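ADP-ribosylating toxin CARDS (Mycoplasma pneumoniae, PDB 4TLV) transfers ADP-ribose from NAD(+) to multiple target proteins in vitro, acting as a mono-ADP-ribosylating and vacuolating toxin that is the main virulence factor of this bacterium. Local coordinates at residues R147-V157 with V170-H181; Q369-V378 with E416-E424. All coordinates share one frame; numbering follows the deposited sequence.

Interaction 1. Residues R147-V157 with V170-H181; sequences RSAWLVDAVPV and VETTRINEPEMH. With SO4 (sulfate ion), chain G.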
loop_
_atom_site.group_PDB
_atom_site.type_symbol
_atom_site.label_atom_id
_atom_site.label_comp_id
_atom_site.label_asym_id
_atom_site.label_seq_id
_atom_site.Cartn_x
_atom_site.Cartn_y
_atom_site.Cartn_z
ATOM N N ARG A 147 -5.713 -0.347 23.540
ATOM C CA ARG A 147 -7.090 0.010 23.850
ATOM C C ARG A 147 -8.037 -1.178 23.824
ATOM O O ARG A 147 -8.885 -1.308 24.708
ATOM C CB ARG A 147 -7.626 1.106 22.922
ATOM C CG ARG A 147 -9.065 1.547 23.286
ATOM C CD ARG A 147 -9.478 2.862 22.616
ATOM N NE ARG A 147 -9.921 2.654 21.233
ATOM C CZ ARG A 147 -10.577 3.564 20.525
ATOM N NH1 ARG A 147 -10.871 4.748 21.069
ATOM N NH2 ARG A 147 -10.948 3.298 19.284
ATOM N N SER A 148 -7.905 -2.028 22.804
ATOM C CA SER A 148 -8.911 -3.070 22.550
ATOM C C SER A 148 -8.283 -4.332 21.983
ATOM O O SER A 148 -7.152 -4.312 21.495
ATOM C CB SER A 148 -9.955 -2.566 21.543
ATOM O OG SER A 148 -10.444 -1.284 21.903
ATOM N N ALA A 149 -9.038 -5.427 22.023
ATOM C CA ALA A 149 -8.648 -6.663 21.352
ATOM C C ALA A 149 -9.880 -7.367 20.790
ATOM O O ALA A 149 -10.975 -7.212 21.331
ATOM C CB ALA A 149 -7.926 -7.574 22.308
ATOM N N TRP A 150 -9.693 -8.108 19.690
ATOM C CA TRP A 150 -10.724 -8.986 19.129
ATOM C C TRP A 150 -10.115 -10.356 18.897
ATOM O O TRP A 150 -8.973 -10.463 18.457
ATOM C CB TRP A 150 -11.206 -8.504 17.756
ATOM C CG TRP A 150 -11.873 -7.195 17.734
ATOM C CD1 TRP A 150 -13.215 -6.959 17.707
ATOM C CD2 TRP A 150 -11.239 -5.916 17.726
ATOM N NE1 TRP A 150 -13.458 -5.607 17.678
ATOM C CE2 TRP A 150 -12.257 -4.945 17.689
ATOM C CE3 TRP A 150 -9.903 -5.498 17.731
ATOM C CZ2 TRP A 150 -11.986 -3.580 17.666
ATOM C CZ3 TRP A 150 -9.635 -4.144 17.714
ATOM C CH2 TRP A 150 -10.673 -3.201 17.682
ATOM N N LEU A 151 -10.879 -11.408 19.169
ATOM C CA LEU A 151 -10.465 -12.753 18.788
ATOM C C LEU A 151 -10.521 -12.859 17.268
ATOM O O LEU A 151 -11.508 -12.460 16.654
ATOM C CB LEU A 151 -11.403 -13.793 19.414
ATOM C CG LEU A 151 -11.169 -15.232 18.960
ATOM C CD1 LEU A 151 -9.792 -15.733 19.388
ATOM C CD2 LEU A 151 -12.271 -16.143 19.495
ATOM N N VAL A 152 -9.462 -13.363 16.647
ATOM C CA VAL A 152 -9.508 -13.561 15.198
ATOM C C VAL A 152 -9.219 -15.014 14.902
ATOM O O VAL A 152 -8.533 -15.683 15.668
ATOM C CB VAL A 152 -8.507 -12.674 14.437
ATOM C CG1 VAL A 152 -8.750 -11.206 14.765
ATOM C CG2 VAL A 152 -7.082 -13.064 14.776
ATOM N N ASP A 153 -9.759 -15.508 13.798
ATOM C CA ASP A 153 -9.468 -16.873 13.388
ATOM C C ASP A 153 -9.295 -16.962 11.875
ATOM O O ASP A 153 -9.699 -16.063 11.124
ATOM C CB ASP A 153 -10.529 -17.859 13.913
ATOM C CG ASP A 153 -11.923 -17.568 13.378
ATOM O OD1 ASP A 153 -12.039 -16.904 12.335
ATOM O OD2 ASP A 153 -12.911 -18.030 13.988
ATOM N N ALA A 154 -8.645 -18.031 11.439
ATOM C CA ALA A 154 -8.480 -18.279 10.022
ATOM C C ALA A 154 -9.324 -19.502 9.710
ATOM O O ALA A 154 -9.221 -20.507 10.409
ATOM C CB ALA A 154 -7.025 -18.547 9.704
ATOM N N VAL A 155 -10.147 -19.417 8.672
ATOM C CA VAL A 155 -10.994 -20.533 8.261
ATOM C C VAL A 155 -10.940 -20.756 6.748
ATOM O O VAL A 155 -10.779 -19.809 5.972
ATOM C CB VAL A 155 -12.450 -20.291 8.693
ATOM C CG1 VAL A 155 -12.542 -20.237 10.206
ATOM C CG2 VAL A 155 -12.964 -18.998 8.087
ATOM N N PRO A 156 -11.085 -22.018 6.313
ATOM C CA PRO A 156 -11.056 -22.280 4.870
ATOM C C PRO A 156 -12.273 -21.684 4.156
ATOM O O PRO A 156 -13.374 -21.668 4.706
ATOM C CB PRO A 156 -11.100 -23.815 4.770
ATOM C CG PRO A 156 -11.584 -24.302 6.113
ATOM C CD PRO A 156 -11.249 -23.239 7.129
ATOM N N VAL A 157 -12.067 -21.237 2.925
ATOM C CA VAL A 157 -13.153 -20.793 2.057
ATOM C C VAL A 157 -13.880 -22.002 1.435
ATOM O O VAL A 157 -13.244 -22.902 0.900
ATOM C CB VAL A 157 -12.605 -19.883 0.945
ATOM C CG1 VAL A 157 -13.722 -19.456 -0.024
ATOM C CG2 VAL A 157 -11.921 -18.641 1.572
ATOM N N VAL A 170 -7.252 -22.851 0.486
ATOM C CA VAL A 170 -7.556 -21.426 0.545
ATOM C C VAL A 170 -8.212 -21.053 1.865
ATOM O O VAL A 170 -9.261 -21.588 2.223
ATOM C CB VAL A 170 -8.494 -21.010 -0.616
ATOM C CG1 VAL A 170 -8.831 -19.526 -0.536
ATOM C CG2 VAL A 170 -7.870 -21.346 -1.980
ATOM N N GLU A 171 -7.587 -20.116 2.575
ATOM C CA GLU A 171 -8.070 -19.653 3.857
ATOM C C GLU A 171 -8.418 -18.175 3.799
ATOM O O GLU A 171 -7.863 -17.424 2.993
ATOM C CB GLU A 171 -6.986 -19.822 4.928
ATOM C CG GLU A 171 -6.493 -21.231 5.103
ATOM C CD GLU A 171 -7.400 -22.064 5.990
ATOM O OE1 GLU A 171 -7.900 -21.543 7.009
ATOM O OE2 GLU A 171 -7.593 -23.249 5.662
ATOM N N THR A 172 -9.304 -17.758 4.690
ATOM C CA THR A 172 -9.513 -16.339 4.924
ATOM C C THR A 172 -9.505 -16.117 6.436
ATOM O O THR A 172 -9.339 -17.067 7.206
ATOM C CB THR A 172 -10.795 -15.818 4.220
ATOM O OG1 THR A 172 -10.814 -14.386 4.265
ATOM C CG2 THR A 172 -12.061 -16.373 4.861
ATOM N N THR A 173 -9.635 -14.875 6.870
ATOM C CA THR A 173 -9.603 -14.574 8.291
ATOM C C THR A 173 -10.918 -13.948 8.688
ATOM O O THR A 173 -11.652 -13.430 7.847
ATOM C CB THR A 173 -8.451 -13.617 8.636
ATOM O OG1 THR A 173 -8.573 -12.436 7.837
ATOM C CG2 THR A 173 -7.109 -14.278 8.327
ATOM N N ARG A 174 -11.226 -14.018 9.974
ATOM C CA ARG A 174 -12.421 -13.380 10.497
ATOM C C ARG A 174 -12.077 -12.615 11.766
ATOM O O ARG A 174 -11.318 -13.101 12.611
ATOM C CB ARG A 174 -13.499 -14.429 10.793
ATOM C CG ARG A 174 -13.983 -15.177 9.560
ATOM C CD ARG A 174 -15.153 -16.073 9.921
ATOM N NE ARG A 174 -14.833 -16.876 11.094
ATOM C CZ ARG A 174 -15.720 -17.606 11.762
ATOM N NH1 ARG A 174 -16.987 -17.634 11.365
ATOM N NH2 ARG A 174 -15.340 -18.307 12.824
ATOM N N ILE A 175 -12.618 -11.410 11.891
ATOM C CA ILE A 175 -12.504 -10.677 13.140
ATOM C C ILE A 175 -13.807 -10.859 13.922
ATOM O O ILE A 175 -14.860 -10.351 13.546
ATOM C CB ILE A 175 -12.198 -9.194 12.895
ATOM C CG1 ILE A 175 -10.942 -9.060 12.025
ATOM C CG2 ILE A 175 -12.024 -8.451 14.236
ATOM C CD1 ILE A 175 -10.621 -7.639 11.614
ATOM N N ASN A 176 -13.732 -11.608 15.008
ATOM C CA ASN A 176 -14.930 -11.936 15.767
ATOM C C ASN A 176 -15.347 -10.871 16.792
ATOM O O ASN A 176 -14.506 -10.337 17.520
ATOM C CB ASN A 176 -14.726 -13.286 16.444
ATOM C CG ASN A 176 -14.432 -14.386 15.437
ATOM O OD1 ASN A 176 -15.239 -14.650 14.543
ATOM N ND2 ASN A 176 -13.259 -15.007 15.553
ATOM N N GLU A 177 -16.641 -10.560 16.831
ATOM C CA GLU A 177 -17.210 -9.776 17.932
ATOM C C GLU A 177 -17.213 -10.667 19.160
ATOM O O GLU A 177 -17.167 -11.892 19.035
ATOM C CB GLU A 177 -18.639 -9.320 17.624
ATOM C CG GLU A 177 -18.787 -8.507 16.354
ATOM C CD GLU A 177 -17.904 -7.265 16.323
ATOM O OE1 GLU A 177 -17.440 -6.822 17.395
ATOM O OE2 GLU A 177 -17.674 -6.725 15.218
ATOM N N PRO A 178 -17.234 -10.061 20.360
ATOM C CA PRO A 178 -17.267 -8.619 20.598
ATOM C C PRO A 178 -15.878 -8.070 20.881
ATOM O O PRO A 178 -14.952 -8.805 21.219
ATOM C CB PRO A 178 -18.100 -8.501 21.883
ATOM C CG PRO A 178 -18.116 -9.918 22.500
ATOM C CD PRO A 178 -17.251 -10.802 21.630
ATOM N N GLU A 179 -15.750 -6.761 20.754
ATOM C CA GLU A 179 -14.519 -6.084 21.098
ATOM C C GLU A 179 -14.307 -6.186 22.596
ATOM O O GLU A 179 -15.258 -6.073 23.368
ATOM C CB GLU A 179 -14.647 -4.629 20.691
ATOM C CG GLU A 179 -13.409 -3.805 20.870
ATOM C CD GLU A 179 -13.686 -2.350 20.580
ATOM O OE1 GLU A 179 -14.612 -2.067 19.789
ATOM O OE2 GLU A 179 -12.989 -1.492 21.149
ATOM N N MET A 180 -13.070 -6.417 23.012
ATOM C CA MET A 180 -12.739 -6.429 24.427
ATOM C C MET A 180 -11.939 -5.168 24.776
ATOM O O MET A 180 -10.904 -4.899 24.165
ATOM C CB MET A 180 -11.925 -7.677 24.752
ATOM C CG MET A 180 -12.670 -8.982 24.481
ATOM S SD MET A 180 -11.591 -10.422 24.549
ATOM C CE MET A 180 -11.041 -10.504 22.844
ATOM N N HIS A 181 -12.413 -4.390 25.745
ATOM C CA HIS A 181 -11.714 -3.164 26.127
ATOM C C HIS A 181 -10.713 -3.375 27.259
ATOM O O HIS A 181 -11.004 -4.060 28.237
ATOM C CB HIS A 181 -12.698 -2.051 26.510
ATOM C CG HIS A 181 -12.021 -0.780 26.934
ATOM N ND1 HIS A 181 -11.416 0.078 26.036
ATOM C CD2 HIS A 181 -11.830 -0.234 28.162
ATOM C CE1 HIS A 181 -10.896 1.104 26.691
ATOM N NE2 HIS A 181 -11.133 0.941 27.981
HETATM S S SO4 G . -11.641 7.010 18.067
HETATM O O1 SO4 G . -11.531 7.126 19.519
HETATM O O2 SO4 G . -12.764 7.814 17.553
HETATM O O3 SO4 G . -10.406 7.503 17.467
HETATM O O4 SO4 G . -11.866 5.595 17.711
HETATM O O HOH W 1 -12.339 -0.445 23.558
HETATM O O HOH W 2 -15.906 -4.349 17.004
HETATM O O HOH W 3 -13.627 -10.743 19.953
HETATM O O HOH W 4 -10.792 -23.752 1.054
#

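Interaction 2. Residues Q369-V378 with E416-E424; sequences QDIAITQFRV and EELQIIVDE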
loop_
_atom_site.group_PDB
_atom_site.type_symbol
_atom_site.label_atom_id
_atom_site.label_comp_id
_atom_site.label_asym_id
_atom_site.label_seq_id
_atom_site.Cartn_x
_atom_site.Cartn_y
_atom_site.Cartn_z
ATOM N N GLN A 369 -20.170 -13.776 5.039
ATOM C CA GLN A 369 -21.424 -13.446 5.718
ATOM C C GLN A 369 -22.157 -14.678 6.266
ATOM O O GLN A 369 -23.039 -14.557 7.113
ATOM C CB GLN A 369 -22.345 -12.649 4.789
ATOM C CG GLN A 369 -21.752 -11.304 4.371
ATOM C CD GLN A 369 -21.533 -10.372 5.538
ATOM O OE1 GLN A 369 -20.393 -10.064 5.915
ATOM N NE2 GLN A 369 -22.627 -9.920 6.131
ATOM N N ASP A 370 -21.783 -15.855 5.785
ATOM C CA ASP A 370 -22.421 -17.100 6.199
ATOM C C ASP A 370 -21.385 -17.990 6.864
ATOM O O ASP A 370 -20.183 -17.811 6.665
ATOM C CB ASP A 370 -23.062 -17.811 5.001
ATOM C CG ASP A 370 -22.055 -18.145 3.903
ATOM O OD1 ASP A 370 -20.972 -17.535 3.893
ATOM O OD2 ASP A 370 -22.338 -19.012 3.051
ATOM N N ILE A 371 -21.841 -18.945 7.665
ATOM C CA ILE A 371 -20.905 -19.784 8.407
ATOM C C ILE A 371 -20.226 -20.798 7.473
ATOM O O ILE A 371 -19.159 -21.328 7.789
ATOM C CB ILE A 371 -21.589 -20.467 9.620
ATOM C CG1 ILE A 371 -20.554 -21.106 10.546
ATOM C CG2 ILE A 371 -22.617 -21.474 9.160
ATOM C CD1 ILE A 371 -21.104 -21.430 11.940
ATOM N N ALA A 372 -20.833 -21.039 6.317
ATOM C CA ALA A 372 -20.243 -21.920 5.307
ATOM C C ALA A 372 -19.126 -21.220 4.515
ATOM O O ALA A 372 -18.493 -21.823 3.649
ATOM C CB ALA A 372 -21.314 -22.420 4.352
ATOM N N ILE A 373 -18.912 -19.940 4.804
ATOM C CA ILE A 373 -17.856 -19.163 4.165
ATOM C C ILE A 373 -17.938 -19.241 2.645
ATOM O O ILE A 373 -16.991 -19.672 1.990
ATOM C CB ILE A 373 -16.468 -19.630 4.641
ATOM C CG1 ILE A 373 -16.488 -19.917 6.149
ATOM C CG2 ILE A 373 -15.401 -18.579 4.306
ATOM C CD1 ILE A 373 -16.629 -18.651 7.019
ATOM N N THR A 374 -19.076 -18.837 2.078
ATOM C CA THR A 374 -19.242 -18.857 0.627
ATOM C C THR A 374 -19.811 -17.572 0.068
ATOM O O THR A 374 -19.835 -17.399 -1.144
ATOM C CB THR A 374 -20.226 -19.939 0.165
ATOM O OG1 THR A 374 -21.501 -19.689 0.774
ATOM C CG2 THR A 374 -19.726 -21.317 0.525
ATOM N N GLN A 375 -20.327 -16.711 0.938
ATOM C CA GLN A 375 -20.938 -15.449 0.506
ATOM C C GLN A 375 -20.202 -14.279 1.156
ATOM O O GLN A 375 -20.041 -14.236 2.369
ATOM C CB GLN A 375 -22.419 -15.412 0.892
ATOM C CG GLN A 375 -23.221 -16.551 0.277
ATOM C CD GLN A 375 -24.506 -16.845 1.029
ATOM O OE1 GLN A 375 -24.886 -16.116 1.942
ATOM N NE2 GLN A 375 -25.175 -17.931 0.653
ATOM N N PHE A 376 -19.775 -13.325 0.341
ATOM C CA PHE A 376 -18.885 -12.277 0.822
ATOM C C PHE A 376 -19.400 -10.877 0.510
ATOM O O PHE A 376 -19.685 -10.551 -0.636
ATOM C CB PHE A 376 -17.491 -12.478 0.207
ATOM C CG PHE A 376 -16.797 -13.727 0.678
ATOM C CD1 PHE A 376 -17.151 -14.967 0.173
ATOM C CD2 PHE A 376 -15.776 -13.657 1.613
ATOM C CE1 PHE A 376 -16.507 -16.129 0.612
ATOM C CE2 PHE A 376 -15.138 -14.806 2.052
ATOM C CZ PHE A 376 -15.505 -16.038 1.555
ATOM N N ARG A 377 -19.500 -10.059 1.549
ATOM C CA ARG A 377 -19.827 -8.656 1.400
ATOM C C ARG A 377 -18.561 -7.910 1.011
ATOM O O ARG A 377 -17.491 -8.148 1.561
ATOM C CB ARG A 377 -20.390 -8.107 2.706
ATOM C CG ARG A 377 -20.453 -6.561 2.796
ATOM C CD ARG A 377 -21.208 -6.153 4.077
ATOM N NE ARG A 377 -22.625 -6.519 3.995
ATOM C CZ ARG A 377 -23.388 -6.873 5.032
ATOM N NH1 ARG A 377 -22.889 -6.934 6.264
ATOM N NH2 ARG A 377 -24.660 -7.165 4.833
ATOM N N VAL A 378 -18.685 -7.020 0.043
ATOM C CA VAL A 378 -17.529 -6.262 -0.437
ATOM C C VAL A 378 -17.734 -4.812 -0.032
ATOM O O VAL A 378 -18.707 -4.186 -0.456
ATOM C CB VAL A 378 -17.409 -6.389 -1.962
ATOM C CG1 VAL A 378 -16.249 -5.525 -2.507
ATOM C CG2 VAL A 378 -17.203 -7.858 -2.336
ATOM N N GLU A 416 -30.323 -3.023 -4.296
ATOM C CA GLU A 416 -30.161 -4.169 -3.417
ATOM C C GLU A 416 -28.704 -4.597 -3.387
ATOM O O GLU A 416 -27.988 -4.443 -4.376
ATOM C CB GLU A 416 -31.028 -5.338 -3.863
ATOM C CG GLU A 416 -30.411 -6.158 -4.967
ATOM C CD GLU A 416 -31.143 -7.456 -5.193
ATOM O OE1 GLU A 416 -31.932 -7.859 -4.310
ATOM O OE2 GLU A 416 -30.926 -8.076 -6.252
ATOM N N GLU A 417 -28.280 -5.149 -2.258
ATOM C CA GLU A 417 -26.887 -5.526 -2.088
ATOM C C GLU A 417 -26.510 -6.753 -2.913
ATOM O O GLU A 417 -27.303 -7.672 -3.095
ATOM C CB GLU A 417 -26.533 -5.738 -0.609
ATOM C CG GLU A 417 -25.024 -5.981 -0.393
ATOM C CD GLU A 417 -24.653 -6.413 1.023
ATOM O OE1 GLU A 417 -25.539 -6.438 1.913
ATOM O OE2 GLU A 417 -23.457 -6.722 1.243
ATOM N N LEU A 418 -25.283 -6.730 -3.418
ATOM C CA LEU A 418 -24.687 -7.830 -4.153
ATOM C C LEU A 418 -23.551 -8.379 -3.317
ATOM O O LEU A 418 -22.755 -7.618 -2.766
ATOM C CB LEU A 418 -24.089 -7.316 -5.451
ATOM C CG LEU A 418 -25.044 -6.709 -6.467
ATOM C CD1 LEU A 418 -24.261 -5.840 -7.420
ATOM C CD2 LEU A 418 -25.751 -7.835 -7.195
ATOM N N GLN A 419 -23.467 -9.694 -3.229
ATOM C CA GLN A 419 -22.398 -10.331 -2.489
ATOM C C GLN A 419 -21.716 -11.330 -3.406
ATOM O O GLN A 419 -22.346 -11.917 -4.284
ATOM C CB GLN A 419 -22.938 -11.004 -1.220
ATOM C CG GLN A 419 -23.511 -9.992 -0.216
ATOM C CD GLN A 419 -23.936 -10.611 1.106
ATOM O OE1 GLN A 419 -24.022 -11.827 1.234
ATOM N NE2 GLN A 419 -24.206 -9.761 2.098
ATOM N N ILE A 420 -20.416 -11.499 -3.223
ATOM C CA ILE A 420 -19.686 -12.455 -4.037
ATOM C C ILE A 420 -20.079 -13.858 -3.626
ATOM O O ILE A 420 -20.136 -14.169 -2.449
ATOM C CB ILE A 420 -18.168 -12.284 -3.888
ATOM C CG1 ILE A 420 -17.784 -10.879 -4.375
ATOM C CG2 ILE A 420 -17.438 -13.380 -4.684
ATOM C CD1 ILE A 420 -16.311 -10.644 -4.515
ATOM N N ILE A 421 -20.351 -14.710 -4.604
ATOM C CA ILE A 421 -20.666 -16.095 -4.301
ATOM C C ILE A 421 -19.536 -16.985 -4.803
ATOM O O ILE A 421 -19.088 -16.860 -5.940
ATOM C CB ILE A 421 -22.020 -16.518 -4.908
ATOM C CG1 ILE A 421 -22.002 -16.329 -6.423
ATOM C CG2 ILE A 421 -23.141 -15.695 -4.276
ATOM C CD1 ILE A 421 -23.236 -16.881 -7.155
ATOM N N VAL A 422 -19.084 -17.877 -3.935
ATOM C CA VAL A 422 -17.961 -18.744 -4.241
ATOM C C VAL A 422 -18.441 -20.176 -4.412
ATOM O O VAL A 422 -19.045 -20.755 -3.507
ATOM C CB VAL A 422 -16.911 -18.699 -3.122
ATOM C CG1 VAL A 422 -15.814 -19.736 -3.385
ATOM C CG2 VAL A 422 -16.315 -17.296 -3.011
ATOM N N ASP A 423 -18.142 -20.744 -5.567
ATOM C CA ASP A 423 -18.569 -22.085 -5.898
ATOM C C ASP A 423 -17.861 -22.502 -7.184
ATOM O O ASP A 423 -17.374 -21.659 -7.935
ATOM C CB ASP A 423 -20.081 -22.099 -6.110
ATOM C CG ASP A 423 -20.623 -23.496 -6.325
ATOM O OD1 ASP A 423 -20.868 -24.189 -5.308
ATOM O OD2 ASP A 423 -20.791 -23.897 -7.506
ATOM N N GLU A 424 -17.799 -23.796 -7.447
ATOM C CA GLU A 424 -17.188 -24.258 -8.690
ATOM C C GLU A 424 -17.772 -23.515 -9.895
ATOM O O GLU A 424 -17.045 -23.132 -10.807
ATOM C CB GLU A 424 -17.380 -25.764 -8.862
ATOM C CG GLU A 424 -16.703 -26.334 -10.108
ATOM C CD GLU A 424 -16.867 -27.848 -10.231
ATOM O OE1 GLU A 424 -17.546 -28.443 -9.358
ATOM O OE2 GLU A 424 -16.323 -28.441 -11.193
HETATM O O HOH W 5 -21.574 -6.383 -0.598
#

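Interaction 1. Residues R147-V157 with V170-H181
In the mART domain, 147-157 and 170-181 form an antiparallel hairpin with two ladders offset by two residues. D153 and R174 face each other in a hydrogen-bonded pair, and their side chains repeat the link: R174 NE meets D153 OD1 at 3.1 Å on its syn lone pair, while R174 NH2 reaches D153 OD2 at 2.7 Å. Carboxylate and guanidinium lie within 10° of one plane, and D153 CG, between backbone N and carbonyl carbon (chi1 62°), brings both oxygens to this side-on grip. The first ladder ends at V152 and I175. N176 N binds L151 O at 2.9 Å, but beyond it a water takes L151 N and donates to N176 O and P178 O, bridging the loop with the cis peptide before P178. W150 covers this break: E179 CG lies over one ring face, 3.5 Å from W150 CZ2, and I175 CG2 packs at 3.6 Å from W150 CB. Pairing resumes at A149 and M180. At the far end R147, salt-bridged to E82, presents NH1 and NH2 to a sulfate, probably from the crystallisation liquor, shared with R8. The two bonds fix the rotation of the R174 guanidinium and probably keep D153 ionised.

Interaction 2. Residues Q369-V378 with E416-E424
Strands 375-378 and 416-421 run antiparallel at 130°, their axes approaching to 4.5 Å, with F376 and I420 as the hydrogen-bonded pair and Q375 and I421 as the non-hydrogen-bonded one. F376 N and I420 O lie 2.9 Å apart, the reverse bond from I420 N to F376 O matches it, and V422 N extends the ladder to T374 O. On the face of F376 and I420 the contact is apolar. I420 sends CD1 against V378 CG2 at 3.6 Å, and V422 CG2 approaches F376 CE1 obliquely at 3.8 Å; M366 and L279 also pack on I420, so its side chain is enclosed by neighbouring strands. R377 and E417 make the polar end. Their side chains cross at about a right angle, yet the guanidinium and carboxylate are only 26° from coplanar: R377 NE binds E417 OE2 at 2.9 Å and R377 NH2 binds E417 OE1 at 3.1 Å, one nitrogen to each oxygen. E417 CG stands anti to the backbone N (chi1 -173°) and the chain stays extended, which carries the carboxylate across to the neighbouring strand. E417 OE2 also receives a water, which accepts from V378 N and donates to L418 O, and a weak bond from Q419 NE2; several donors therefore gather on one oxygen and would tend to stabilise its negative charge. Before the strand, D370 shapes the chain: its OD1 accepts from both T374 N and Q375 N, beside a type I turn from D370 to I373. Strand 415-421 pairs with 375-380 and also with 278-281 near the start of the D2 domain, and so helps to close the sheet of its beta-trefoil.

Interaction 1 and interaction 2 illustrate how two domains of one chain can meet where the end of a hairpin packs on a turn and a loop. Their centres are about 18 Å apart, yet the far end of the mART hairpin touches the D2 trefoil directly. I373, in the turn before strand 375-378, receives V155 and P156: V155 CG2 lies 3.8 Å from I373 CD1, and P156 O lies 3.7 Å from I373 CB. V157 CG1 reaches V422 CG1 at 4.0 Å, so both segments of interaction 2 are met by residues 147-157. These contacts are van der Waals packing, and I373 is also joined to E158 by a backbone hydrogen bond. The sulfate at R147 lies at the opposite end of the hairpin.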